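Local coordinates for surface presentation of antigens protein SpaK (PDB 2FM8) that stores type III secretion effectors such as SipA, SopA, SopE and SopE2 in the bacterial cytoplasm and keeps them ready for secretion, at residues L35-F38 with S42-I45; I54-G59 with N124-F129. All blocks are in the same frame, centred on the assembly; numbering follows the deposited sequence.

Contact 1 (L35-F38 with S42-I45)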
ATOM      1  N   LEU A  35     -23.682  14.286   8.366  1.00 27.99           N
ATOM      2  CA  LEU A  35     -24.906  13.473   8.225  1.00 29.11           C
ATOM      3  C   LEU A  35     -24.734  12.134   8.933  1.00 28.52           C
ATOM      4  O   LEU A  35     -23.950  11.285   8.474  1.00 28.71           O
ATOM      5  CB  LEU A  35     -25.198  13.184   6.744  1.00 29.96           C
ATOM      6  CG  LEU A  35     -25.058  14.310   5.714  1.00 30.15           C
ATOM      7  CD1 LEU A  35     -25.536  13.813   4.385  1.00 31.78           C
ATOM      8  CD2 LEU A  35     -25.824  15.516   6.121  1.00 34.49           C
ATOM      9  N   ASP A  36     -25.400  11.965  10.071  1.00 28.34           N
ATOM     10  CA  ASP A  36     -25.407  10.682  10.769  1.00 29.10           C
ATOM     11  C   ASP A  36     -26.432   9.777  10.084  1.00 29.04           C
ATOM     12  O   ASP A  36     -27.470  10.249   9.641  1.00 28.17           O
ATOM     13  CB  ASP A  36     -25.768  10.826  12.252  1.00 29.09           C
ATOM     14  CG  ASP A  36     -24.746  11.639  13.042  1.00 30.39           C
ATOM     15  OD1 ASP A  36     -23.530  11.316  12.981  1.00 28.30           O
ATOM     16  OD2 ASP A  36     -25.171  12.611  13.716  1.00 29.92           O
ATOM     17  N   LEU A  37     -26.118   8.488  10.048  1.00 29.95           N
ATOM     18  CA  LEU A  37     -26.858   7.490   9.304  1.00 30.82           C
ATOM     19  C   LEU A  37     -27.138   6.242  10.118  1.00 31.96           C
ATOM     20  O   LEU A  37     -26.384   5.882  11.020  1.00 32.60           O
ATOM     21  CB  LEU A  37     -26.041   7.076   8.072  1.00 30.44           C
ATOM     22  CG  LEU A  37     -25.688   8.166   7.066  1.00 28.84           C
ATOM     23  CD1 LEU A  37     -24.810   7.573   5.983  1.00 29.37           C
ATOM     24  CD2 LEU A  37     -26.947   8.782   6.458  1.00 26.75           C
ATOM     25  N   PHE A  38     -28.211   5.566   9.728  1.00 33.68           N
ATOM     26  CA  PHE A  38     -28.783   4.430  10.414  1.00 34.30           C
ATOM     27  C   PHE A  38     -27.777   3.287  10.722  1.00 35.41           C
ATOM     28  O   PHE A  38     -27.633   2.878  11.881  1.00 36.53           O
ATOM     29  CB  PHE A  38     -29.998   3.946   9.593  1.00 36.34           C
ATOM     30  CG  PHE A  38     -30.697   2.756  10.170  1.00 35.66           C
ATOM     31  CD1 PHE A  38     -31.633   2.915  11.175  1.00 40.33           C
ATOM     32  CD2 PHE A  38     -30.437   1.488   9.696  1.00 38.67           C
ATOM     33  CE1 PHE A  38     -32.306   1.832  11.707  1.00 39.09           C
ATOM     34  CE2 PHE A  38     -31.082   0.378  10.240  1.00 39.07           C
ATOM     35  CZ  PHE A  38     -32.025   0.555  11.233  1.00 40.49           C
ATOM     36  N   SER A  42     -20.919   8.070   9.417  1.00 29.98           N
ATOM     37  CA  SER A  42     -21.357   9.406   9.091  1.00 30.30           C
ATOM     38  C   SER A  42     -20.633  10.026   7.866  1.00 30.03           C
ATOM     39  O   SER A  42     -19.451   9.805   7.629  1.00 28.89           O
ATOM     40  CB  SER A  42     -21.246  10.308  10.322  1.00 29.74           C
ATOM     41  OG  SER A  42     -21.985   9.739  11.401  1.00 29.27           O
ATOM     42  N   ILE A  43     -21.403  10.783   7.082  1.00 30.39           N
ATOM     43  CA  ILE A  43     -20.888  11.536   5.951  1.00 30.79           C
ATOM     44  C   ILE A  43     -20.583  12.988   6.380  1.00 31.43           C
ATOM     45  O   ILE A  43     -21.442  13.679   6.967  1.00 31.27           O
ATOM     46  CB  ILE A  43     -21.885  11.497   4.807  1.00 30.34           C
ATOM     47  CG1 ILE A  43     -22.107  10.042   4.381  1.00 30.13           C
ATOM     48  CG2 ILE A  43     -21.436  12.424   3.644  1.00 29.45           C
ATOM     49  CD1 ILE A  43     -23.178   9.836   3.297  1.00 30.08           C
ATOM     50  N   CYS A  44     -19.353  13.424   6.108  1.00 31.65           N
ATOM     51  CA  CYS A  44     -18.906  14.777   6.380  1.00 32.31           C
ATOM     52  C   CYS A  44     -18.816  15.553   5.083  1.00 32.31           C
ATOM     53  O   CYS A  44     -18.390  15.033   4.051  1.00 30.56           O
ATOM     54  CB  CYS A  44     -17.555  14.800   7.081  1.00 32.64           C
ATOM     55  SG  CYS A  44     -17.498  13.867   8.629  1.00 36.98           S
ATOM     56  N   ILE A  45     -19.240  16.810   5.157  1.00 32.83           N
ATOM     57  CA  ILE A  45     -19.152  17.730   4.047  1.00 34.14           C
ATOM     58  C   ILE A  45     -18.390  18.963   4.494  1.00 34.96           C
ATOM     59  O   ILE A  45     -18.731  19.580   5.509  1.00 34.88           O
ATOM     60  CB  ILE A  45     -20.518  18.148   3.529  1.00 34.12           C
ATOM     61  CG1 ILE A  45     -21.362  16.900   3.227  1.00 35.07           C
ATOM     62  CG2 ILE A  45     -20.329  19.041   2.279  1.00 33.46           C
ATOM     63  CD1 ILE A  45     -22.781  17.060   3.433  1.00 37.08           C
TER
HETATM   64  O   HOH W   1     -23.451   7.450  11.056  1.00 26.45           O

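Contact 2 (I54-G59 with N124-F129)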
ATOM      1  N   ILE A  54     -16.533  15.699   0.236  1.00 31.38           N
ATOM      2  CA  ILE A  54     -17.439  14.786   0.945  1.00 31.12           C
ATOM      3  C   ILE A  54     -16.572  13.620   1.384  1.00 31.17           C
ATOM      4  O   ILE A  54     -15.796  13.090   0.571  1.00 31.42           O
ATOM      5  CB  ILE A  54     -18.574  14.281   0.023  1.00 30.28           C
ATOM      6  CG1 ILE A  54     -19.411  15.440  -0.512  1.00 30.12           C
ATOM      7  CG2 ILE A  54     -19.504  13.275   0.741  1.00 30.70           C
ATOM      8  CD1 ILE A  54     -20.279  15.011  -1.724  1.00 31.76           C
ATOM      9  N   TRP A  55     -16.659  13.223   2.645  1.00 30.71           N
ATOM     10  CA  TRP A  55     -15.857  12.089   3.087  1.00 31.15           C
ATOM     11  C   TRP A  55     -16.489  11.341   4.245  1.00 30.51           C
ATOM     12  O   TRP A  55     -17.456  11.797   4.836  1.00 29.33           O
ATOM     13  CB  TRP A  55     -14.440  12.522   3.425  1.00 32.11           C
ATOM     14  CG  TRP A  55     -14.229  13.093   4.788  1.00 33.13           C
ATOM     15  CD1 TRP A  55     -13.794  12.418   5.926  1.00 34.35           C
ATOM     16  CD2 TRP A  55     -14.399  14.443   5.173  1.00 33.07           C
ATOM     17  NE1 TRP A  55     -13.688  13.284   6.976  1.00 35.37           N
ATOM     18  CE2 TRP A  55     -14.064  14.534   6.551  1.00 34.04           C
ATOM     19  CE3 TRP A  55     -14.794  15.586   4.497  1.00 33.43           C
ATOM     20  CZ2 TRP A  55     -14.114  15.718   7.249  1.00 34.55           C
ATOM     21  CZ3 TRP A  55     -14.851  16.760   5.187  1.00 34.94           C
ATOM     22  CH2 TRP A  55     -14.509  16.831   6.551  1.00 35.76           C
ATOM     23  N   ALA A  56     -15.940  10.172   4.513  1.00 30.25           N
ATOM     24  CA  ALA A  56     -16.360   9.321   5.618  1.00 31.41           C
ATOM     25  C   ALA A  56     -15.185   8.476   6.072  1.00 31.93           C
ATOM     26  O   ALA A  56     -14.456   7.933   5.247  1.00 32.41           O
ATOM     27  CB  ALA A  56     -17.510   8.423   5.196  1.00 29.85           C
ATOM     28  N   GLN A  57     -15.007   8.365   7.380  1.00 33.22           N
ATOM     29  CA  GLN A  57     -14.163   7.313   7.958  1.00 34.68           C
ATOM     30  C   GLN A  57     -14.852   5.971   7.885  1.00 35.08           C
ATOM     31  O   GLN A  57     -16.060   5.882   8.075  1.00 36.08           O
ATOM     32  CB  GLN A  57     -13.825   7.646   9.405  1.00 34.97           C
ATOM     33  CG  GLN A  57     -12.922   8.841   9.519  1.00 37.00           C
ATOM     34  CD  GLN A  57     -12.690   9.233  10.957  1.00 38.78           C
ATOM     35  OE1 GLN A  57     -13.031   8.477  11.875  1.00 44.95           O
ATOM     36  NE2 GLN A  57     -12.085  10.407  11.171  1.00 41.53           N
ATOM     37  N   LEU A  58     -14.092   4.914   7.605  1.00 35.01           N
ATOM     38  CA  LEU A  58     -14.697   3.646   7.276  1.00 35.19           C
ATOM     39  C   LEU A  58     -14.695   2.617   8.401  1.00 35.62           C
ATOM     40  O   LEU A  58     -15.122   1.492   8.180  1.00 37.13           O
ATOM     41  CB  LEU A  58     -14.065   3.063   6.020  1.00 35.58           C
ATOM     42  CG  LEU A  58     -14.288   3.857   4.737  1.00 35.63           C
ATOM     43  CD1 LEU A  58     -13.413   3.299   3.632  1.00 36.08           C
ATOM     44  CD2 LEU A  58     -15.756   3.861   4.326  1.00 35.52           C
ATOM     45  N   GLY A  59     -14.302   2.990   9.613  1.00 35.67           N
ATOM     46  CA  GLY A  59     -14.421   2.059  10.745  1.00 36.16           C
ATOM     47  C   GLY A  59     -13.106   1.745  11.442  1.00 36.29           C
ATOM     48  O   GLY A  59     -12.026   1.824  10.838  1.00 35.33           O
ATOM     49  N   ASN A 124     -24.143   5.613  -1.898  1.00 27.72           N
ATOM     50  CA  ASN A 124     -24.035   4.332  -2.545  1.00 28.12           C
ATOM     51  C   ASN A 124     -22.609   3.743  -2.391  1.00 28.01           C
ATOM     52  O   ASN A 124     -22.422   2.576  -2.010  1.00 26.11           O
ATOM     53  CB  ASN A 124     -24.305   4.477  -4.049  1.00 28.88           C
ATOM     54  CG  ASN A 124     -25.758   4.533  -4.404  1.00 30.11           C
ATOM     55  OD1 ASN A 124     -26.642   4.231  -3.616  1.00 29.98           O
ATOM     56  ND2 ASN A 124     -26.015   4.923  -5.643  1.00 34.69           N
ATOM     57  N   TYR A 125     -21.602   4.554  -2.679  1.00 28.59           N
ATOM     58  CA  TYR A 125     -20.220   4.069  -2.542  1.00 29.38           C
ATOM     59  C   TYR A 125     -19.833   3.825  -1.113  1.00 28.82           C
ATOM     60  O   TYR A 125     -19.084   2.903  -0.825  1.00 29.89           O
ATOM     61  CB  TYR A 125     -19.213   5.018  -3.168  1.00 32.17           C
ATOM     62  CG  TYR A 125     -19.299   5.103  -4.654  1.00 34.03           C
ATOM     63  CD1 TYR A 125     -18.856   4.067  -5.480  1.00 38.10           C
ATOM     64  CD2 TYR A 125     -19.783   6.253  -5.243  1.00 38.23           C
ATOM     65  CE1 TYR A 125     -18.913   4.220  -6.895  1.00 37.60           C
ATOM     66  CE2 TYR A 125     -19.861   6.394  -6.603  1.00 38.46           C
ATOM     67  CZ  TYR A 125     -19.451   5.398  -7.413  1.00 38.39           C
ATOM     68  OH  TYR A 125     -19.576   5.666  -8.770  1.00 42.99           O
ATOM     69  N   LEU A 126     -20.311   4.648  -0.204  1.00 28.32           N
ATOM     70  CA  LEU A 126     -20.071   4.387   1.207  1.00 28.24           C
ATOM     71  C   LEU A 126     -20.567   2.994   1.625  1.00 27.36           C
ATOM     72  O   LEU A 126     -19.879   2.297   2.334  1.00 26.90           O
ATOM     73  CB  LEU A 126     -20.685   5.477   2.096  1.00 27.77           C
ATOM     74  CG  LEU A 126     -20.545   5.207   3.605  1.00 28.95           C
ATOM     75  CD1 LEU A 126     -19.073   5.214   4.041  1.00 30.37           C
ATOM     76  CD2 LEU A 126     -21.291   6.221   4.414  1.00 29.08           C
ATOM     77  N   GLU A 127     -21.772   2.609   1.201  1.00 27.40           N
ATOM     78  CA  GLU A 127     -22.280   1.271   1.462  1.00 27.79           C
ATOM     79  C   GLU A 127     -21.341   0.205   0.944  1.00 26.96           C
ATOM     80  O   GLU A 127     -20.999  -0.732   1.648  1.00 26.13           O
ATOM     81  CB  GLU A 127     -23.661   1.044   0.817  1.00 28.12           C
ATOM     82  CG  GLU A 127     -24.750   1.141   1.776  1.00 32.13           C
ATOM     83  CD  GLU A 127     -26.149   0.920   1.179  1.00 29.56           C
ATOM     84  OE1 GLU A 127     -26.879   0.099   1.766  1.00 30.13           O
ATOM     85  OE2 GLU A 127     -26.496   1.557   0.166  1.00 29.70           O
ATOM     86  N   VAL A 128     -20.943   0.363  -0.303  1.00 26.59           N
ATOM     87  CA  VAL A 128     -20.103  -0.621  -0.961  1.00 27.92           C
ATOM     88  C   VAL A 128     -18.711  -0.718  -0.347  1.00 27.48           C
ATOM     89  O   VAL A 128     -18.218  -1.816  -0.059  1.00 27.00           O
ATOM     90  CB  VAL A 128     -20.121  -0.322  -2.497  1.00 28.26           C
ATOM     91  CG1 VAL A 128     -18.979  -0.856  -3.182  1.00 31.83           C
ATOM     92  CG2 VAL A 128     -21.444  -0.865  -3.091  1.00 28.77           C
ATOM     93  N   PHE A 129     -18.048   0.417  -0.160  1.00 27.91           N
ATOM     94  CA  PHE A 129     -16.702   0.391   0.433  1.00 27.57           C
ATOM     95  C   PHE A 129     -16.751  -0.128   1.877  1.00 27.56           C
ATOM     96  O   PHE A 129     -15.946  -0.943   2.256  1.00 26.93           O
ATOM     97  CB  PHE A 129     -16.054   1.780   0.414  1.00 28.25           C
ATOM     98  CG  PHE A 129     -15.385   2.133  -0.891  1.00 27.16           C
ATOM     99  CD1 PHE A 129     -14.042   1.947  -1.055  1.00 29.64           C
ATOM    100  CD2 PHE A 129     -16.110   2.700  -1.923  1.00 28.77           C
ATOM    101  CE1 PHE A 129     -13.404   2.268  -2.267  1.00 29.14           C
ATOM    102  CE2 PHE A 129     -15.507   3.034  -3.127  1.00 28.27           C
ATOM    103  CZ  PHE A 129     -14.157   2.808  -3.307  1.00 29.99           C
TER

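Contact 1 (L35-F38 with S42-I45)
With OG of S42 anti to its own carbonyl carbon (chi1 -56°) and CG of D36 set the same way beside its backbone N, the hydroxyl of S42, just before strand 43-48, meets the carboxylate of D36 in strand 32-37. S42 OG donates to D36 OD1 over 2.7 Å and reaches the anti lone pair of that oxygen, the one turned away from OD2. S42 OG also accepts a hydrogen bond from a water, 2.7 Å from its oxygen, and this water in turn accepts the backbone N-H of L37, so two bonds in different roles fix the rotation of the serine side chain. The carboxylate has a second partner: its OD2 forms a salt bridge with a basic side chain of the bound chain of another protein.

Backbone pairing defines the motif: this is the turn-proximal end of an antiparallel beta hairpin, whose segment axes run at 173°. L35 and I43 form a hydrogen-bonded pair. L35 N to I43 O is short, 2.7 Å, and nearly straight. The return bond from I43 N to L35 O measures 2.9 Å and is more bent, 153°. The CA of S42 also lies 3.3 Å from L35 O, a CA-H...O contact beside that return bond.

Apolar groups gather on the face that carries L35 and I43. L35 CB stands 4.2 Å from I43 CB. The side chains of L37 and I43 lie at a slant to each other, and L37 CD1 meets I43 CD1 at 3.9 Å. Helix 112-132 covers this face, L126 touching both L37 and I43. Strand 32-37 is outermost within its own chain, and its other edge pairs antiparallel through L35, D36 and L37 with a strand of the other protein, which continues the sheet.

Contact 2 (I54-G59 with N124-F129)
The alpha/beta interface of this chaperone, where the C-terminal helix 112-132 packs on one face of the antiparallel sheet, is represented here by the end of strand 51-57 with the residues just after it and a turn and a half of that helix. A56 and L58 meet L126 and F129 through apolar groups alone, and three carbon-carbon contacts carry the interface.

L126 is the centre of it. Its CG lies anti to the backbone N (chi1 176°), and CD1 is the branch that goes to the strand. That one methyl, L126 CD1, touches CB of A56 at 3.8 Å and CD2 of L58 at 3.6 Å, thus bridging two residues on the strand side. A56 points its CB toward the helix, and as a methyl group it allows the backbones to come near: the CA atoms of A56 and L126 are 7.6 Å apart. The side chains of L58 and L126 lie alongside each other, their chains running in opposed senses.

L58 divides its two branches between two helix residues. While CD2 takes L126, CD1 of L58 approaches CB of F129 at 4.4 Å, a looser contact. F129 starts out toward the strand, yet its ring turns off, leaving CB to make the contact. All four touching residues are buried, and the two segments bury 164 Å² between them.

Further contacts extend from these side chains. F129 goes on to I73, T76 and I77 of helix 62-78, and A56 also touches F122, one turn before L126 in helix 112-132. On the sheet side, backbone hydrogen bonds join A56 to L100 and L58 to L98 of strand 97-103.

Overall arrangement
From the N terminus, the chain passes helix 6-17 and enters strand 32-37; contact 1 then closes a tight hairpin, with three residues between its segments. The next strand, 51-57, follows directly in the sheet, and contact 2 closes a far longer loop of 64 residues that includes helix 62-78 and strands 90-94 and 97-103. The two loops neither nest nor cross but follow in series. The centres of the two contacts are about 10 Å apart, and they touch: C44 N lies 2.8 Å from W55 O, a probable hydrogen bond between neighbouring strands, and I43 CG2 meets I54 CG2 at 3.6 Å. L126 of helix 112-132 is shared, reaching L37, I43 and A56 on three successive strands.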